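Local coordinates for protein kinase A regulatory subunit, putative (Trypanosoma cruzi, PDB 6FTF) that binds 7-cyano-7-deazainosine in two cyclic-nucleotide-binding domains and, as the regulatory subunit, probably controls a cAMP-independent protein kinase A, at residues 67-72 with 123-128; 85-90 with 130-135; 225-230 with 282-287. All blocks are in the same frame, centred on the assembly; numbering follows the deposited sequence.

Interaction 1: 67-72 with 123-128; sequences KHDDCI and TVKVCT. With 7CI (7-cyano-7-deazainosine), chain F.
A type II turn from Lys67 to Asp70 leads into an outer strand of the first cyclic-nucleotide-binding β-barrel, a jelly roll, where Cys71 pairs with Lys125 of strand 123-126 as an antiparallel non-hydrogen-bonded pair. The backbone bonds flank that pair: Val126 N donates to Asp70 O over 2.9 Å at 171°, whereas Ile72 N reaches Val124 O at a more bent 134°. Val126 O is gripped twice, by Asp69 N at 2.9 Å and by a water that also donates to Asp69 OD1. Within the turn, Lys67 N meets Asp70 OD2 from above the carboxylate plane. The CB of Val126 packs against Lys67 O at 3.4 Å, and on the inner side Ile72 CD1 lies 4.0 Å from Val124 CG1, while Val124 CG2 faces the ribose of the bound nucleoside. Outside, Lys125 sends CG off anti to its backbone N (chi1 -168°), and the extended remainder of the chain then carries CE to 3.4 Å from Asp69 OD1. Its NZ stays 4.2 Å from Asp69 OD1, beyond salt-bridge range. The opposite charges may still attract at this distance, but direct polar bonding across the contact is carried by backbone groups, with water bridging Asp69 to the strand.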
loop_
_atom_site.group_PDB
_atom_site.type_symbol
_atom_site.label_atom_id
_atom_site.label_comp_id
_atom_site.label_asym_id
_atom_site.label_seq_id
_atom_site.Cartn_x
_atom_site.Cartn_y
_atom_site.Cartn_z
ATOM N N LYS A 67 8.732 23.928 -9.523
ATOM C CA LYS A 67 7.945 24.353 -10.673
ATOM C C LYS A 67 8.135 23.388 -11.831
ATOM O O LYS A 67 9.099 22.626 -11.870
ATOM C CB LYS A 67 8.361 25.753 -11.142
ATOM C CG LYS A 67 8.201 26.813 -10.084
ATOM C CD LYS A 67 6.744 26.965 -9.678
ATOM C CE LYS A 67 6.529 28.104 -8.696
ATOM N NZ LYS A 67 6.874 29.436 -9.278
ATOM N N HIS A 68 7.226 23.480 -12.805
ATOM C CA HIS A 68 7.333 22.710 -14.037
ATOM C C HIS A 68 8.759 22.739 -14.565
ATOM O O HIS A 68 9.375 23.806 -14.666
ATOM C CB HIS A 68 6.391 23.307 -15.084
ATOM C CG HIS A 68 6.334 22.515 -16.350
ATOM N ND1 HIS A 68 7.105 22.808 -17.455
ATOM C CD2 HIS A 68 5.613 21.416 -16.675
ATOM C CE1 HIS A 68 6.854 21.927 -18.407
ATOM N NE2 HIS A 68 5.948 21.076 -17.962
ATOM N N ASP A 69 9.266 21.562 -14.938
ATOM C CA ASP A 69 10.587 21.312 -15.509
ATOM C C ASP A 69 11.733 21.367 -14.496
ATOM O O ASP A 69 12.870 21.025 -14.863
ATOM C CB ASP A 69 10.923 22.188 -16.730
ATOM C CG ASP A 69 10.331 21.660 -18.025
ATOM O OD1 ASP A 69 9.947 20.482 -18.105
ATOM O OD2 ASP A 69 10.286 22.441 -18.996
ATOM N N ASP A 70 11.488 21.725 -13.238
ATOM C CA ASP A 70 12.530 21.567 -12.235
ATOM C C ASP A 70 12.811 20.087 -12.019
ATOM O O ASP A 70 11.902 19.252 -12.039
ATOM C CB ASP A 70 12.073 22.113 -10.883
ATOM C CG ASP A 70 12.044 23.618 -10.810
ATOM O OD1 ASP A 70 12.576 24.307 -11.712
ATOM O OD2 ASP A 70 11.488 24.114 -9.795
ATOM N N CYS A 71 14.074 19.767 -11.773
ATOM C CA CYS A 71 14.457 18.417 -11.367
ATOM C C CYS A 71 14.585 18.367 -9.852
ATOM O O CYS A 71 15.361 19.127 -9.265
ATOM C CB CYS A 71 15.776 18.001 -12.011
ATOM S SG CYS A 71 15.649 17.770 -13.774
ATOM N N ILE A 72 13.782 17.518 -9.213
ATOM C CA ILE A 72 13.933 17.293 -7.780
ATOM C C ILE A 72 15.275 16.631 -7.496
ATOM O O ILE A 72 15.941 16.937 -6.500
ATOM C CB ILE A 72 12.746 16.468 -7.242
ATOM C CG1 ILE A 72 11.434 17.229 -7.446
ATOM C CG2 ILE A 72 12.944 16.126 -5.771
ATOM C CD1 ILE A 72 10.188 16.455 -7.116
ATOM N N THR A 123 16.355 10.503 -13.062
ATOM C CA THR A 123 15.982 11.896 -12.903
ATOM C C THR A 123 14.498 12.016 -12.592
ATOM O O THR A 123 13.667 11.287 -13.139
ATOM C CB THR A 123 16.358 12.654 -14.169
ATOM O OG1 THR A 123 17.780 12.677 -14.248
ATOM C CG2 THR A 123 15.830 14.082 -14.159
ATOM N N VAL A 124 14.174 12.937 -11.687
ATOM C CA VAL A 124 12.803 13.209 -11.272
ATOM C C VAL A 124 12.487 14.637 -11.680
ATOM O O VAL A 124 13.069 15.576 -11.129
ATOM C CB VAL A 124 12.639 13.026 -9.762
ATOM C CG1 VAL A 124 11.218 13.341 -9.374
ATOM C CG2 VAL A 124 13.047 11.612 -9.339
ATOM N N LYS A 125 11.572 14.807 -12.629
ATOM C CA LYS A 125 11.352 16.105 -13.269
ATOM C C LYS A 125 9.880 16.484 -13.169
ATOM O O LYS A 125 9.012 15.737 -13.625
ATOM C CB LYS A 125 11.807 16.064 -14.730
ATOM C CG LYS A 125 11.901 17.420 -15.405
ATOM C CD LYS A 125 12.559 17.263 -16.752
ATOM C CE LYS A 125 12.719 18.598 -17.460
ATOM N NZ LYS A 125 13.642 18.486 -18.624
ATOM N N VAL A 126 9.599 17.653 -12.579
ATOM C CA VAL A 126 8.222 18.061 -12.317
ATOM C C VAL A 126 7.490 18.307 -13.631
ATOM O O VAL A 126 8.015 18.962 -14.542
ATOM C CB VAL A 126 8.232 19.320 -11.434
ATOM C CG1 VAL A 126 6.827 19.851 -11.239
ATOM C CG2 VAL A 126 8.894 19.022 -10.110
ATOM N N CYS A 127 6.259 17.811 -13.730
ATOM C CA CYS A 127 5.510 17.952 -14.971
ATOM C C CYS A 127 4.152 18.603 -14.790
ATOM O O CYS A 127 3.403 18.719 -15.770
ATOM C CB CYS A 127 5.374 16.608 -15.704
ATOM S SG CYS A 127 4.550 15.310 -14.789
ATOM N N THR A 128 3.832 19.071 -13.594
ATOM C CA THR A 128 2.719 19.978 -13.366
ATOM C C THR A 128 3.269 21.389 -13.200
ATOM O O THR A 128 4.479 21.601 -13.155
ATOM C CB THR A 128 1.943 19.540 -12.124
ATOM O OG1 THR A 128 2.858 19.250 -11.057
ATOM C CG2 THR A 128 1.133 18.293 -12.423
HETATM C C1 7CI F . 11.986 6.761 -8.563
HETATM N N1 7CI F . 12.233 5.604 -9.480
HETATM O O1 7CI F . 12.889 7.802 -8.903
HETATM C C2 7CI F . 11.267 4.846 -10.002
HETATM N N2 7CI F . 9.923 4.885 -9.820
HETATM O O2 7CI F . 11.394 7.129 -6.343
HETATM C C3 7CI F . 9.170 3.971 -10.456
HETATM N N3 7CI F . 9.760 3.011 -11.290
HETATM O O3 7CI F . 13.905 7.078 -5.612
HETATM C C4 7CI F . 11.105 2.957 -11.477
HETATM N N4 7CI F . 15.241 2.877 -12.040
HETATM C C5 7CI F . 11.925 3.885 -10.834
HETATM O O5 7CI F . 11.549 2.049 -12.239
HETATM C C6 7CI F . 13.349 4.142 -10.798
HETATM C C7 7CI F . 13.459 5.248 -9.942
HETATM C C8 7CI F . 14.383 3.451 -11.479
HETATM C C9 7CI F . 12.241 6.434 -7.165
HETATM C C10 7CI F . 13.615 6.818 -6.991
HETATM C C11 7CI F . 13.694 8.106 -7.784
HETATM C C12 7CI F . 15.172 8.487 -8.245
HETATM O O4 7CI F . 15.803 7.363 -8.820
HETATM O O HOH W 1 3.838 18.909 -18.784
HETATM O O HOH W 2 8.550 18.418 -17.179
#

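Interaction 2: 85-90 with 130-135; sequences IIQSGH and ELIAWV
The successive residues Gln87 and Ser88 share one partner, Ile132, and the side chain of Gln87 continues past it to Trp134. Ile132 O receives Gln87 N at 2.8 Å and, more weakly, Ser88 N at 3.3 Å; Ile132 N returns a bond to Ser88 O. Before this irregularity the pairing is regular, with Ile85 and Trp134 exchanging two nearly straight backbone bonds. The close part of the contact is Gln87, wedged beside Ile132 and bonded to Trp134. It has CG anti to its backbone N (chi1 173°) and runs alongside Ile132, with OE1 3.8 Å from Ile132 CG2. That OE1 accepts Trp134 NE1 at 2.9 Å, the donor lying in the amide carbonyl plane although OE1 is tilted 19° from the indole plane. Leu35, Ile36 and Leu39 of helix 30-42 cover the buried indole. On the other face, also buried, Ile86 and Leu131 make an apolar contact, CD1 to CD1 at 4.2 Å. Toward solvent, Gln87, Ser88 and Ile132 are partly exposed, and Ser88 OG lies 3.6 Å from Ile132 CD1. Gly89 CA approaches Glu130 O at 3.6 Å; its positive phi (103°) is one that glycine takes easily. The shared acceptor and one-residue shift in register define a classic beta bulge, set where the chain turns a corner between the two sheets of the cyclic-nucleotide-binding β-barrel.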
loop_
_atom_site.group_PDB
_atom_site.type_symbol
_atom_site.label_atom_id
_atom_site.label_comp_id
_atom_site.label_asym_id
_atom_site.label_seq_id
_atom_site.Cartn_x
_atom_site.Cartn_y
_atom_site.Cartn_z
ATOM N N ILE A 85 7.988 13.333 -0.081
ATOM C CA ILE A 85 6.620 12.830 -0.162
ATOM C C ILE A 85 5.788 13.948 -0.782
ATOM O O ILE A 85 5.777 15.086 -0.290
ATOM C CB ILE A 85 6.066 12.414 1.211
ATOM C CG1 ILE A 85 7.009 11.426 1.918
ATOM C CG2 ILE A 85 4.666 11.789 1.035
ATOM C CD1 ILE A 85 7.290 10.146 1.150
ATOM N N ILE A 86 5.133 13.655 -1.887
ATOM C CA ILE A 86 4.444 14.678 -2.667
ATOM C C ILE A 86 3.095 15.006 -2.041
ATOM O O ILE A 86 2.229 14.136 -1.893
ATOM C CB ILE A 86 4.276 14.206 -4.115
ATOM C CG1 ILE A 86 5.639 13.981 -4.766
ATOM C CG2 ILE A 86 3.455 15.209 -4.897
ATOM C CD1 ILE A 86 5.566 13.257 -6.089
ATOM N N GLN A 87 2.896 16.280 -1.695
ATOM C CA GLN A 87 1.586 16.773 -1.288
ATOM C C GLN A 87 0.685 16.999 -2.495
ATOM O O GLN A 87 -0.473 16.554 -2.513
ATOM C CB GLN A 87 1.745 18.072 -0.501
ATOM C CG GLN A 87 0.425 18.751 -0.164
ATOM C CD GLN A 87 0.632 20.036 0.603
ATOM O OE1 GLN A 87 1.372 20.085 1.598
ATOM N NE2 GLN A 87 0.001 21.107 0.138
ATOM N N SER A 88 1.204 17.662 -3.520
ATOM C CA SER A 88 0.442 17.894 -4.734
ATOM C C SER A 88 1.419 18.121 -5.868
ATOM O O SER A 88 2.558 18.552 -5.656
ATOM C CB SER A 88 -0.526 19.064 -4.580
ATOM O OG SER A 88 0.143 20.247 -4.193
ATOM N N GLY A 89 0.964 17.825 -7.075
ATOM C CA GLY A 89 1.800 17.902 -8.253
ATOM C C GLY A 89 2.253 16.525 -8.700
ATOM O O GLY A 89 2.105 15.522 -7.995
ATOM N N HIS A 90 2.807 16.484 -9.906
ATOM C CA HIS A 90 3.273 15.242 -10.509
ATOM C C HIS A 90 4.694 15.421 -11.016
ATOM O O HIS A 90 5.119 16.527 -11.372
ATOM C CB HIS A 90 2.432 14.812 -11.719
ATOM C CG HIS A 90 0.992 14.568 -11.425
ATOM N ND1 HIS A 90 0.070 14.359 -12.428
ATOM C CD2 HIS A 90 0.316 14.453 -10.261
ATOM C CE1 HIS A 90 -1.117 14.145 -11.890
ATOM N NE2 HIS A 90 -0.997 14.198 -10.577
ATOM N N GLU A 130 3.190 23.357 -10.594
ATOM C CA GLU A 130 3.911 23.383 -9.327
ATOM C C GLU A 130 3.884 21.992 -8.717
ATOM O O GLU A 130 3.057 21.154 -9.069
ATOM C CB GLU A 130 3.295 24.370 -8.314
ATOM C CG GLU A 130 3.130 25.784 -8.813
ATOM C CD GLU A 130 1.797 26.033 -9.495
ATOM O OE1 GLU A 130 0.847 25.235 -9.319
ATOM O OE2 GLU A 130 1.700 27.054 -10.209
ATOM N N LEU A 131 4.784 21.772 -7.766
ATOM C CA LEU A 131 4.773 20.579 -6.939
ATOM C C LEU A 131 5.189 20.987 -5.537
ATOM O O LEU A 131 6.137 21.764 -5.352
ATOM C CB LEU A 131 5.685 19.501 -7.527
ATOM C CG LEU A 131 5.738 18.173 -6.786
ATOM C CD1 LEU A 131 6.036 17.028 -7.770
ATOM C CD2 LEU A 131 6.790 18.177 -5.673
ATOM N N ILE A 132 4.448 20.502 -4.546
ATOM C CA ILE A 132 4.729 20.747 -3.141
ATOM C C ILE A 132 5.056 19.408 -2.509
ATOM O O ILE A 132 4.303 18.444 -2.680
ATOM C CB ILE A 132 3.518 21.376 -2.427
ATOM C CG1 ILE A 132 3.135 22.707 -3.066
ATOM C CG2 ILE A 132 3.789 21.552 -0.934
ATOM C CD1 ILE A 132 1.731 23.162 -2.758
ATOM N N ALA A 133 6.152 19.350 -1.761
ATOM C CA ALA A 133 6.579 18.116 -1.123
ATOM C C ALA A 133 6.986 18.369 0.319
ATOM O O ALA A 133 7.363 19.478 0.703
ATOM C CB ALA A 133 7.762 17.502 -1.859
ATOM N N TRP A 134 6.947 17.292 1.104
ATOM C CA TRP A 134 7.499 17.260 2.450
ATOM C C TRP A 134 8.739 16.372 2.424
ATOM O O TRP A 134 8.720 15.281 1.840
ATOM C CB TRP A 134 6.453 16.767 3.453
ATOM C CG TRP A 134 5.349 17.761 3.604
ATOM C CD1 TRP A 134 4.168 17.797 2.894
ATOM C CD2 TRP A 134 5.333 18.916 4.452
ATOM N NE1 TRP A 134 3.425 18.885 3.278
ATOM C CE2 TRP A 134 4.115 19.584 4.230
ATOM C CE3 TRP A 134 6.217 19.435 5.396
ATOM C CZ2 TRP A 134 3.767 20.742 4.918
ATOM C CZ3 TRP A 134 5.869 20.583 6.074
ATOM C CH2 TRP A 134 4.656 21.229 5.828
ATOM N N VAL A 135 9.812 16.844 3.039
ATOM C CA VAL A 135 11.146 16.290 2.833
ATOM C C VAL A 135 11.716 15.780 4.145
ATOM O O VAL A 135 11.726 16.496 5.151
ATOM C CB VAL A 135 12.082 17.333 2.207
ATOM C CG1 VAL A 135 13.405 16.680 1.765
ATOM C CG2 VAL A 135 11.384 18.050 1.057
#

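Interaction 3: 225-230 with 282-287; sequences CEFTQG and PKYEYY. With 7CI (7-cyano-7-deazainosine), chain E; EDO (1,2-ethanediol), chain C.
Tyr284 overlaps the base of 7-cyano-7-deazainosine with one ring face and touches Phe227 with its hydroxyl end. Ligand C3 lies 3.5 Å above the tyrosine plane, offset toward the rim, consistent with the aromatic capping residue that closes over the base in cyclic-nucleotide-binding domains, here the second of the chain. Tyr284 is also the N-cap residue of the C-terminal helix 285-293, and its contact with Phe227 sets the helix start against strand 221-228. Between the two protein rings, Tyr284 OH comes to 3.2 Å from Phe227 CZ, and the planes stand obliquely at 41°. Phe227 turns its edge to the base, with CE2 3.6 Å from ligand N2. Cys225 adds SG, 3.6 Å from ligand C3. The helix start reads the base through its backbone: ligand N3 donates to Lys283 O over 2.7 Å at 167°, and Tyr287 N donates weakly to ligand O5. Adenine has no hydrogen on the equivalent ring nitrogen, so this acceptor is consistent with a site that favours such nucleosides over cAMP. Beyond, the edge of Tyr286 meets the cyano nitrogen N4, and Tyr286 OH bonds to Arg215 N. Two conformers of Lys283 are deposited, so the contact made by its side chain may be only partly occupied. In the given one, bent at chi3 (85°), CE passes 3.8 Å from Phe227 CE1 and NZ donates to Glu226 O at 2.8 Å.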
loop_
_atom_site.group_PDB
_atom_site.type_symbol
_atom_site.label_atom_id
_atom_site.label_comp_id
_atom_site.label_asym_id
_atom_site.label_seq_id
_atom_site.Cartn_x
_atom_site.Cartn_y
_atom_site.Cartn_z
ATOM N N CYS A 225 -18.677 -20.026 -3.025
ATOM C CA CYS A 225 -17.588 -20.571 -3.829
ATOM C C CYS A 225 -16.386 -20.808 -2.926
ATOM O O CYS A 225 -16.433 -20.549 -1.719
ATOM C CB CYS A 225 -17.212 -19.633 -4.982
ATOM S SG CYS A 225 -16.390 -18.088 -4.490
ATOM N N GLU A 226 -15.299 -21.288 -3.530
ATOM C CA GLU A 226 -13.997 -21.415 -2.887
ATOM C C GLU A 226 -12.957 -20.616 -3.658
ATOM O O GLU A 226 -13.152 -20.287 -4.830
ATOM C CB GLU A 226 -13.550 -22.883 -2.827
ATOM C CG GLU A 226 -14.437 -23.687 -1.873
ATOM C CD GLU A 226 -13.939 -25.100 -1.600
ATOM O OE1 GLU A 226 -14.482 -25.740 -0.657
ATOM O OE2 GLU A 226 -13.023 -25.576 -2.307
ATOM N N PHE A 227 -11.864 -20.288 -2.975
ATOM C CA PHE A 227 -10.671 -19.700 -3.571
ATOM C C PHE A 227 -9.465 -20.417 -2.985
ATOM O O PHE A 227 -9.544 -21.052 -1.929
ATOM C CB PHE A 227 -10.574 -18.196 -3.296
ATOM C CG PHE A 227 -11.584 -17.379 -4.028
ATOM C CD1 PHE A 227 -11.569 -17.298 -5.409
ATOM C CD2 PHE A 227 -12.527 -16.649 -3.344
ATOM C CE1 PHE A 227 -12.508 -16.532 -6.087
ATOM C CE2 PHE A 227 -13.450 -15.876 -4.023
ATOM C CZ PHE A 227 -13.433 -15.820 -5.386
ATOM N N THR A 228 -8.323 -20.287 -3.657
ATOM C CA THR A 228 -7.133 -21.013 -3.234
ATOM C C THR A 228 -5.884 -20.192 -3.547
ATOM O O THR A 228 -5.961 -18.998 -3.836
ATOM C CB THR A 228 -7.150 -22.423 -3.839
ATOM O OG1 THR A 228 -6.127 -23.226 -3.246
ATOM C CG2 THR A 228 -6.964 -22.368 -5.319
ATOM N N GLN A 229 -4.729 -20.842 -3.460
ATOM C CA GLN A 229 -3.444 -20.173 -3.589
ATOM C C GLN A 229 -3.397 -19.295 -4.833
ATOM O O GLN A 229 -3.724 -19.737 -5.935
ATOM C CB GLN A 229 -2.368 -21.263 -3.646
ATOM C CG GLN A 229 -0.956 -20.760 -3.781
ATOM C CD GLN A 229 0.063 -21.873 -3.698
ATOM O OE1 GLN A 229 -0.124 -22.859 -2.971
ATOM N NE2 GLN A 229 1.132 -21.739 -4.465
ATOM N N GLY A 230 -2.974 -18.051 -4.645
ATOM C CA GLY A 230 -2.885 -17.077 -5.706
ATOM C C GLY A 230 -4.096 -16.186 -5.841
ATOM O O GLY A 230 -4.003 -15.128 -6.465
ATOM N N PRO A 282 -18.446 -15.989 -13.131
ATOM C CA PRO A 282 -19.627 -16.618 -12.527
ATOM C C PRO A 282 -19.512 -16.852 -11.037
ATOM O O PRO A 282 -20.554 -16.984 -10.381
ATOM C CB PRO A 282 -19.773 -17.931 -13.308
ATOM C CG PRO A 282 -18.435 -18.180 -13.893
ATOM C CD PRO A 282 -17.857 -16.835 -14.184
ATOM N N LYS A 283 -18.302 -16.897 -10.479
ATOM C CA LYS A 283 -18.177 -17.068 -9.035
ATOM C C LYS A 283 -18.705 -15.870 -8.257
ATOM O O LYS A 283 -18.900 -15.992 -7.042
ATOM C CB LYS A 283 -16.724 -17.347 -8.643
ATOM C CG LYS A 283 -16.206 -18.663 -9.207
ATOM C CD LYS A 283 -14.692 -18.844 -9.050
ATOM C CE LYS A 283 -14.306 -19.422 -7.685
ATOM N NZ LYS A 283 -12.918 -20.041 -7.652
ATOM N N TYR A 284 -18.938 -14.734 -8.928
ATOM C CA TYR A 284 -19.447 -13.521 -8.302
ATOM C C TYR A 284 -20.890 -13.216 -8.693
ATOM O O TYR A 284 -21.358 -12.096 -8.476
ATOM C CB TYR A 284 -18.527 -12.333 -8.603
ATOM C CG TYR A 284 -17.114 -12.463 -8.040
ATOM C CD1 TYR A 284 -16.162 -13.263 -8.655
ATOM C CD2 TYR A 284 -16.741 -11.769 -6.908
ATOM C CE1 TYR A 284 -14.887 -13.370 -8.137
ATOM C CE2 TYR A 284 -15.457 -11.859 -6.389
ATOM C CZ TYR A 284 -14.536 -12.660 -7.012
ATOM O OH TYR A 284 -13.249 -12.801 -6.531
ATOM N N GLU A 285 -21.629 -14.212 -9.197
ATOM C CA GLU A 285 -23.048 -14.020 -9.465
ATOM C C GLU A 285 -23.798 -13.589 -8.207
ATOM O O GLU A 285 -24.648 -12.695 -8.256
ATOM C CB GLU A 285 -23.639 -15.309 -10.030
ATOM C CG GLU A 285 -25.115 -15.193 -10.354
ATOM C CD GLU A 285 -25.687 -16.442 -10.995
ATOM O OE1 GLU A 285 -26.906 -16.445 -11.271
ATOM O OE2 GLU A 285 -24.927 -17.409 -11.218
ATOM N N TYR A 286 -23.494 -14.218 -7.075
ATOM C CA TYR A 286 -24.132 -13.854 -5.815
ATOM C C TYR A 286 -23.921 -12.368 -5.509
ATOM O O TYR A 286 -24.865 -11.641 -5.185
ATOM C CB TYR A 286 -23.584 -14.763 -4.701
ATOM C CG TYR A 286 -24.073 -14.368 -3.335
ATOM C CD1 TYR A 286 -25.261 -14.860 -2.822
ATOM C CD2 TYR A 286 -23.362 -13.475 -2.571
ATOM C CE1 TYR A 286 -25.724 -14.471 -1.586
ATOM C CE2 TYR A 286 -23.818 -13.077 -1.329
ATOM C CZ TYR A 286 -24.998 -13.579 -0.850
ATOM O OH TYR A 286 -25.472 -13.179 0.373
ATOM N N TYR A 287 -22.682 -11.894 -5.626
ATOM C CA TYR A 287 -22.377 -10.494 -5.350
ATOM C C TYR A 287 -23.123 -9.564 -6.282
ATOM O O TYR A 287 -23.546 -8.485 -5.866
ATOM C CB TYR A 287 -20.884 -10.247 -5.496
ATOM C CG TYR A 287 -20.451 -8.841 -5.181
ATOM C CD1 TYR A 287 -20.676 -8.277 -3.928
ATOM C CD2 TYR A 287 -19.758 -8.094 -6.107
ATOM C CE1 TYR A 287 -20.239 -7.002 -3.616
ATOM C CE2 TYR A 287 -19.297 -6.834 -5.817
ATOM C CZ TYR A 287 -19.537 -6.284 -4.568
ATOM O OH TYR A 287 -19.056 -5.034 -4.300
HETATM C C1 7CI E . -15.555 -12.252 -1.164
HETATM N N1 7CI E . -16.916 -12.348 -1.814
HETATM O O1 7CI E . -15.708 -12.102 0.230
HETATM C C2 7CI E . -17.169 -13.055 -2.902
HETATM N N2 7CI E . -16.339 -13.846 -3.624
HETATM O O2 7CI E . -13.442 -11.297 -1.635
HETATM C C3 7CI E . -16.865 -14.541 -4.652
HETATM N N3 7CI E . -18.209 -14.378 -5.022
HETATM O O3 7CI E . -14.215 -8.957 -0.628
HETATM C C4 7CI E . -19.053 -13.553 -4.328
HETATM N N4 7CI E . -21.471 -11.028 -1.978
HETATM C C5 7CI E . -18.555 -12.871 -3.198
HETATM O O5 7CI E . -20.233 -13.436 -4.763
HETATM C C6 7CI E . -19.105 -11.972 -2.189
HETATM C C7 7CI E . -18.022 -11.704 -1.363
HETATM C C8 7CI E . -20.398 -11.463 -2.078
HETATM C C9 7CI E . -14.799 -11.054 -1.626
HETATM C C10 7CI E . -15.179 -10.052 -0.664
HETATM C C11 7CI E . -15.142 -10.867 0.647
HETATM C C12 7CI E . -16.017 -10.256 1.816
HETATM O O4 7CI E . -17.267 -9.900 1.339
HETATM C C1 EDO C . 2.002 -18.441 -6.480
HETATM O O1 EDO C . 2.283 -19.370 -5.431
HETATM C C2 EDO C . 0.499 -18.229 -6.597
HETATM O O2 EDO C . -0.122 -19.495 -6.831
#

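In the fold
From the N terminus, 67-72 comes first and 85-90 second; 123-128 then closes interaction 1 and 130-135 closes interaction 2, so the two loops cross, their segments alternating along the chain. Their centres lie 11 Å apart within the first cyclic-nucleotide-binding domain. Interaction 1 belongs to one antiparallel sheet and interaction 2 to the other, and they join directly where Thr128 OG1 meets His90 N and Cys127 N meets His90 O. Interaction 3 opens only after both have closed: 225-230 and 282-287 tie a strand of the second domain to the C-terminal helix, about 44 Å and 40 Å centre to centre from interactions 1 and 2.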